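Local coordinates for protein BsaWI endonuclease (Geobacillus stearothermophilus, PDB 4ZSF) that probably cleaves double-stranded DNA as a restriction endonuclease of the PD-(D/E)XK family, working with metal ions, and is bound to DNA here, at residues V172-R176 / K203-M207; M1-C7 / S39-F44. All coordinates share one frame. Where two conformers were deposited one is given. Residue numbers count along the deposited sequence, not the author numbering.

Contact 1: residues V172-R176 / K203-M207. With nucleotides of chain B.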
# COMPACT_ATOMS: atom_id res chain seq x y z
N VAL A 172 -7.09 4.99 -10.26
CA VAL A 172 -7.00 5.36 -11.65
C VAL A 172 -5.87 6.36 -11.90
O VAL A 172 -5.33 6.34 -12.99
CB VAL A 172 -8.35 5.93 -12.20
CG1 VAL A 172 -9.53 4.90 -11.96
CG2 VAL A 172 -8.66 7.30 -11.61
N THR A 173 -5.47 7.20 -10.93
CA THR A 173 -4.30 8.07 -11.20
C THR A 173 -3.06 7.20 -11.43
O THR A 173 -2.31 7.47 -12.37
CB THR A 173 -3.98 9.12 -10.07
OG1 THR A 173 -3.53 8.46 -8.89
CG2 THR A 173 -5.18 9.98 -9.74
N ARG A 174 -2.87 6.16 -10.63
CA ARG A 174 -1.74 5.24 -10.83
C ARG A 174 -1.91 4.16 -11.94
O ARG A 174 -0.92 3.58 -12.40
CB ARG A 174 -1.40 4.55 -9.50
N ASP A 175 -3.15 3.87 -12.35
CA ASP A 175 -3.47 2.88 -13.41
C ASP A 175 -3.37 3.45 -14.83
O ASP A 175 -3.24 2.71 -15.82
CB ASP A 175 -4.90 2.35 -13.23
CG ASP A 175 -5.03 1.44 -11.99
OD1 ASP A 175 -4.13 0.62 -11.72
OD2 ASP A 175 -6.06 1.56 -11.30
N ARG A 176 -3.50 4.75 -14.94
CA ARG A 176 -3.44 5.38 -16.26
C ARG A 176 -2.07 5.19 -16.96
O ARG A 176 -2.03 4.92 -18.15
CB ARG A 176 -3.81 6.86 -16.12
CG ARG A 176 -3.73 7.67 -17.38
CD ARG A 176 -4.22 9.15 -17.20
NE ARG A 176 -3.44 10.07 -18.07
CZ ARG A 176 -3.94 10.52 -19.23
NH1 ARG A 176 -5.18 10.19 -19.54
NH2 ARG A 176 -3.25 11.30 -20.03
N LYS A 203 -12.50 15.82 -13.58
CA LYS A 203 -11.13 15.33 -13.62
C LYS A 203 -11.06 13.89 -14.12
O LYS A 203 -10.24 13.56 -14.97
CB LYS A 203 -10.46 15.43 -12.24
CG LYS A 203 -9.08 14.79 -12.20
CD LYS A 203 -8.72 14.29 -10.82
CE LYS A 203 -7.27 13.81 -10.74
NZ LYS A 203 -6.31 14.93 -10.91
N PHE A 204 -11.92 13.04 -13.61
CA PHE A 204 -11.82 11.65 -13.95
C PHE A 204 -12.32 11.34 -15.38
O PHE A 204 -11.73 10.53 -16.11
CB PHE A 204 -12.52 10.84 -12.88
CG PHE A 204 -11.80 10.88 -11.53
CD1 PHE A 204 -12.32 11.60 -10.45
CD2 PHE A 204 -10.58 10.22 -11.36
CE1 PHE A 204 -11.66 11.63 -9.23
CE2 PHE A 204 -9.91 10.26 -10.14
CZ PHE A 204 -10.46 10.97 -9.07
N ILE A 205 -13.35 12.05 -15.83
CA ILE A 205 -13.71 11.98 -17.25
C ILE A 205 -12.51 12.35 -18.14
O ILE A 205 -12.25 11.69 -19.15
CB ILE A 205 -14.92 12.90 -17.56
CG1 ILE A 205 -16.19 12.28 -16.98
CG2 ILE A 205 -15.12 13.07 -19.05
CD1 ILE A 205 -17.33 13.32 -16.82
N ALA A 206 -11.77 13.38 -17.73
CA ALA A 206 -10.61 13.87 -18.48
C ALA A 206 -9.47 12.84 -18.47
O ALA A 206 -8.79 12.65 -19.49
CB ALA A 206 -10.14 15.23 -17.92
N MET A 207 -9.28 12.19 -17.33
CA MET A 207 -8.27 11.13 -17.22
C MET A 207 -8.51 10.01 -18.20
O MET A 207 -7.54 9.39 -18.67
CB MET A 207 -8.22 10.51 -15.82
CG MET A 207 -7.65 11.43 -14.79
SD MET A 207 -7.12 10.57 -13.29
CE MET A 207 -5.47 10.08 -13.78
P DC B 3 -6.72 16.57 -7.78
OP1 DC B 3 -6.03 17.28 -8.88
OP2 DC B 3 -7.88 15.64 -7.97
O5' DC B 3 -5.65 15.72 -6.95
C5' DC B 3 -4.44 16.29 -6.56
C4' DC B 3 -3.78 15.36 -5.58
O4' DC B 3 -4.30 15.60 -4.22
C3' DC B 3 -4.04 13.86 -5.87
O3' DC B 3 -2.89 13.15 -5.61
C2' DC B 3 -5.09 13.50 -4.82
C1' DC B 3 -4.53 14.31 -3.66
N1 DC B 3 -5.40 14.42 -2.51
C2 DC B 3 -4.85 14.83 -1.29
O2 DC B 3 -3.66 15.16 -1.26
N3 DC B 3 -5.64 14.90 -0.21
C4 DC B 3 -6.94 14.57 -0.29
N4 DC B 3 -7.70 14.70 0.80
C5 DC B 3 -7.52 14.12 -1.53
C6 DC B 3 -6.71 14.05 -2.60
P DG B 4 -2.30 12.12 -6.68
OP1 DG B 4 -2.04 12.87 -7.91
OP2 DG B 4 -3.10 10.87 -6.66
O5' DG B 4 -0.90 11.69 -5.99
C5' DG B 4 0.01 12.68 -5.57
C4' DG B 4 0.69 12.23 -4.32
O4' DG B 4 -0.18 12.45 -3.17
C3' DG B 4 1.07 10.77 -4.29
O3' DG B 4 2.31 10.67 -3.57
C2' DG B 4 -0.12 10.12 -3.54
C1' DG B 4 -0.41 11.21 -2.50
N9 DG B 4 -1.80 11.24 -1.98
C8 DG B 4 -2.98 11.09 -2.71
N7 DG B 4 -4.07 11.26 -1.97
C5 DG B 4 -3.59 11.51 -0.71
C6 DG B 4 -4.30 11.74 0.50
O6 DG B 4 -5.54 11.79 0.65
N1 DG B 4 -3.44 12.00 1.57
C2 DG B 4 -2.05 11.95 1.48
N2 DG B 4 -1.37 12.19 2.60
N3 DG B 4 -1.39 11.78 0.34
C4 DG B 4 -2.20 11.54 -0.70
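Segments 172-176 and 203-207 are both helical and run nearly parallel, with 14° between their axes. The axes come within 11.2 Å at their closest, so side chains must fill the gap. The backbones come nearest at R176 and M207, whose CA atoms are 7.6 Å apart. M207 is the main filler. Its CE lies 3.5 Å from T173 CA, and its SD 4.0 Å from V172 CG2. V172 CG2 also meets the edge of the F204 ring, 3.5 Å from F204 CD2. At the far end R176 NH1 donates a short hydrogen bond to M207 O (2.6 Å), and R176 CD rests 3.8 Å from M207 CE. At the other end each helix reaches a DNA phosphate of chain B. T173 OG1 bonds weakly to OP2 of DG4 (3.3 Å), and K203 NZ weakly to OP1 of DC3 (3.1 Å). The two helices thus touch, weakly, adjacent phosphates of one strand. The stronger partner of K203 NZ is Y215 OH; R176 NH1 also bonds to L217 O. Helices 172-184 and 202-209 connect the parallel strands 155-165, 188-193 and 222-226 in two successive beta-alpha-beta crossovers of the mixed PD-(D/E)XK sheet, and the contact packs one on the other.

Contact 2: residues M1-C7 / S39-F44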
# COMPACT_ATOMS: atom_id res chain seq x y z
N MET A 1 -2.38 0.64 39.66
CA MET A 1 -2.67 0.78 38.24
C MET A 1 -1.65 -0.02 37.45
O MET A 1 -0.46 0.17 37.63
CB MET A 1 -2.61 2.26 37.84
CG MET A 1 -3.18 2.56 36.48
SD MET A 1 -3.87 4.23 36.32
CE MET A 1 -2.57 5.13 37.18
N ASN A 2 -2.09 -0.91 36.58
CA ASN A 2 -1.15 -1.62 35.70
C ASN A 2 -0.88 -0.73 34.47
O ASN A 2 -1.49 0.33 34.35
CB ASN A 2 -1.67 -3.00 35.31
CG ASN A 2 -2.98 -2.95 34.54
OD1 ASN A 2 -3.07 -2.33 33.52
ND2 ASN A 2 -3.99 -3.69 35.02
N PHE A 3 0.04 -1.15 33.58
CA PHE A 3 0.48 -0.22 32.51
C PHE A 3 -0.66 0.03 31.55
O PHE A 3 -0.72 1.09 30.91
CB PHE A 3 1.71 -0.78 31.75
CG PHE A 3 1.38 -1.89 30.79
CD1 PHE A 3 1.08 -1.61 29.45
CD2 PHE A 3 1.42 -3.23 31.19
CE1 PHE A 3 0.78 -2.61 28.55
CE2 PHE A 3 1.11 -4.25 30.30
CZ PHE A 3 0.78 -3.95 28.96
N PHE A 4 -1.51 -0.98 31.36
CA PHE A 4 -2.57 -0.85 30.37
C PHE A 4 -3.61 0.17 30.84
O PHE A 4 -4.00 1.06 30.07
CB PHE A 4 -3.21 -2.21 30.07
CG PHE A 4 -4.24 -2.16 29.01
CD1 PHE A 4 -5.54 -1.79 29.30
CD2 PHE A 4 -3.93 -2.51 27.73
CE1 PHE A 4 -6.51 -1.73 28.28
CE2 PHE A 4 -4.91 -2.47 26.71
CZ PHE A 4 -6.19 -2.08 27.01
N GLU A 5 -4.04 0.06 32.10
CA GLU A 5 -4.93 1.05 32.72
C GLU A 5 -4.33 2.43 32.68
O GLU A 5 -5.04 3.40 32.43
CB GLU A 5 -5.22 0.69 34.18
CG GLU A 5 -5.85 -0.68 34.30
CD GLU A 5 -6.01 -1.12 35.77
OE1 GLU A 5 -5.06 -1.02 36.59
OE2 GLU A 5 -7.12 -1.57 36.11
N TYR A 6 -3.04 2.52 32.96
CA TYR A 6 -2.35 3.79 32.96
C TYR A 6 -2.42 4.40 31.54
O TYR A 6 -2.62 5.61 31.40
CB TYR A 6 -0.89 3.62 33.38
CG TYR A 6 -0.13 4.92 33.36
CD1 TYR A 6 -0.21 5.79 34.43
CD2 TYR A 6 0.62 5.30 32.25
CE1 TYR A 6 0.46 7.02 34.43
CE2 TYR A 6 1.29 6.52 32.24
CZ TYR A 6 1.22 7.36 33.33
OH TYR A 6 1.89 8.55 33.31
N CYS A 7 -2.20 3.58 30.53
CA CYS A 7 -2.16 4.14 29.13
C CYS A 7 -3.52 4.63 28.73
O CYS A 7 -3.66 5.69 28.10
CB CYS A 7 -1.69 3.13 28.12
SG CYS A 7 0.08 2.86 28.23
N SER A 39 5.46 8.67 28.90
CA SER A 39 5.07 8.65 30.32
C SER A 39 4.99 7.24 30.85
O SER A 39 5.47 6.93 31.97
CB SER A 39 3.72 9.35 30.50
OG SER A 39 3.53 9.66 31.87
N ALA A 40 4.40 6.37 30.05
CA ALA A 40 4.22 4.96 30.45
C ALA A 40 5.52 4.24 30.45
O ALA A 40 5.72 3.35 31.31
CB ALA A 40 3.24 4.24 29.48
N MET A 41 6.41 4.54 29.47
CA MET A 41 7.72 3.88 29.53
C MET A 41 8.46 4.32 30.79
O MET A 41 9.23 3.55 31.35
CB MET A 41 8.54 4.19 28.30
CG MET A 41 8.06 3.38 27.08
SD MET A 41 9.11 3.60 25.62
CE MET A 41 8.88 5.32 25.32
N ARG A 42 8.27 5.55 31.23
CA ARG A 42 8.81 5.92 32.55
C ARG A 42 8.11 5.29 33.74
O ARG A 42 8.77 4.88 34.69
CB ARG A 42 8.81 7.44 32.70
CG ARG A 42 9.74 8.10 31.65
CD ARG A 42 9.61 9.64 31.65
NE ARG A 42 10.60 10.29 30.79
CZ ARG A 42 10.48 11.51 30.26
NH1 ARG A 42 9.40 12.25 30.51
NH2 ARG A 42 11.46 12.00 29.52
N GLU A 43 6.80 5.29 33.78
CA GLU A 43 6.10 4.73 34.93
C GLU A 43 6.23 3.22 35.00
O GLU A 43 6.08 2.62 36.10
CB GLU A 43 4.62 5.09 34.88
CG GLU A 43 4.36 6.59 34.98
CD GLU A 43 4.73 7.16 36.33
OE1 GLU A 43 4.68 6.42 37.33
OE2 GLU A 43 5.10 8.35 36.37
N PHE A 44 6.48 2.60 33.84
CA PHE A 44 6.56 1.12 33.75
C PHE A 44 7.80 0.65 32.97
O PHE A 44 7.71 0.07 31.88
CB PHE A 44 5.28 0.55 33.12
CG PHE A 44 4.06 0.88 33.90
CD1 PHE A 44 3.59 0.02 34.89
CD2 PHE A 44 3.37 2.10 33.67
CE1 PHE A 44 2.47 0.34 35.64
CE2 PHE A 44 2.24 2.42 34.41
CZ PHE A 44 1.78 1.52 35.39
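The contact is mostly apolar and aromatic. F44, the first residue after helix 25-43 to leave helical angles, lays its ring against the start of helix 3-22. F3 CA sits over the ring face in a CH-pi contact, 3.5 Å from the centroid of the F44 ring and 8° off the normal. F3 CB is 3.6 Å from F44 CG. Y6 CB packs 3.5 Å from F44 CE2. The Y6 and F44 rings meet obliquely, with planes at 58°. E43 CB lies over a face of the Y6 ring. Deeper in, A40 offers a small methyl: A40 CB lies 4.0 Å from Y6 CD2 and 3.7 Å from C7 SG.

The polar part across the segments is one very short hydrogen bond between Y6 OH and S39 OG (2.4 Å), in the S39 conformer given. The carbonyl oxygen M1 O lies at the edge of the F44 ring, 3.4 Å from F44 CZ.

Within segment 1-7, N2 caps the helix. N2 OD1 accepts from E5 N (2.9 Å), and E5 OE1 accepts from N2 N (3.0 Å). This is a capping box.

The helical parts run roughly antiparallel at 149°, with axes 10.2 Å apart at their closest. The start of helix 3-22 thus packs on the end of helix 25-43, at the open end of an antiparallel helical hairpin. Helix 49-65 lies alongside: C7 touches its A55, and A40 its I52. On another side, M41 packs on M94 of the second subunit.

The chemistry implies a pairing held chiefly by apolar packing: F44 covers the first turn of helix 3-22, while Y6 spans the interface and ends in a single polar link.

In the fold
The chain opens with contact 2. Helix 3-22 runs out, a short turn follows, and helix 25-43 returns, so the contact closes a helical hairpin at the N terminus. Helix 49-65 comes next, and helix 70-103 leads on to the mixed sheet. Contact 1 forms much later. It closes the loop that holds strand 188-193, bringing together helices 172-184 and 202-209. The two contacts are in series and neither nest nor cross. The centres of contact 1 and contact 2 are about 48 Å apart. The nearest atoms of contact 1 and contact 2 are about 36 Å apart. Contact 2 belongs to the N-terminal helices, and contact 1 to the DNA-bound part around the sheet.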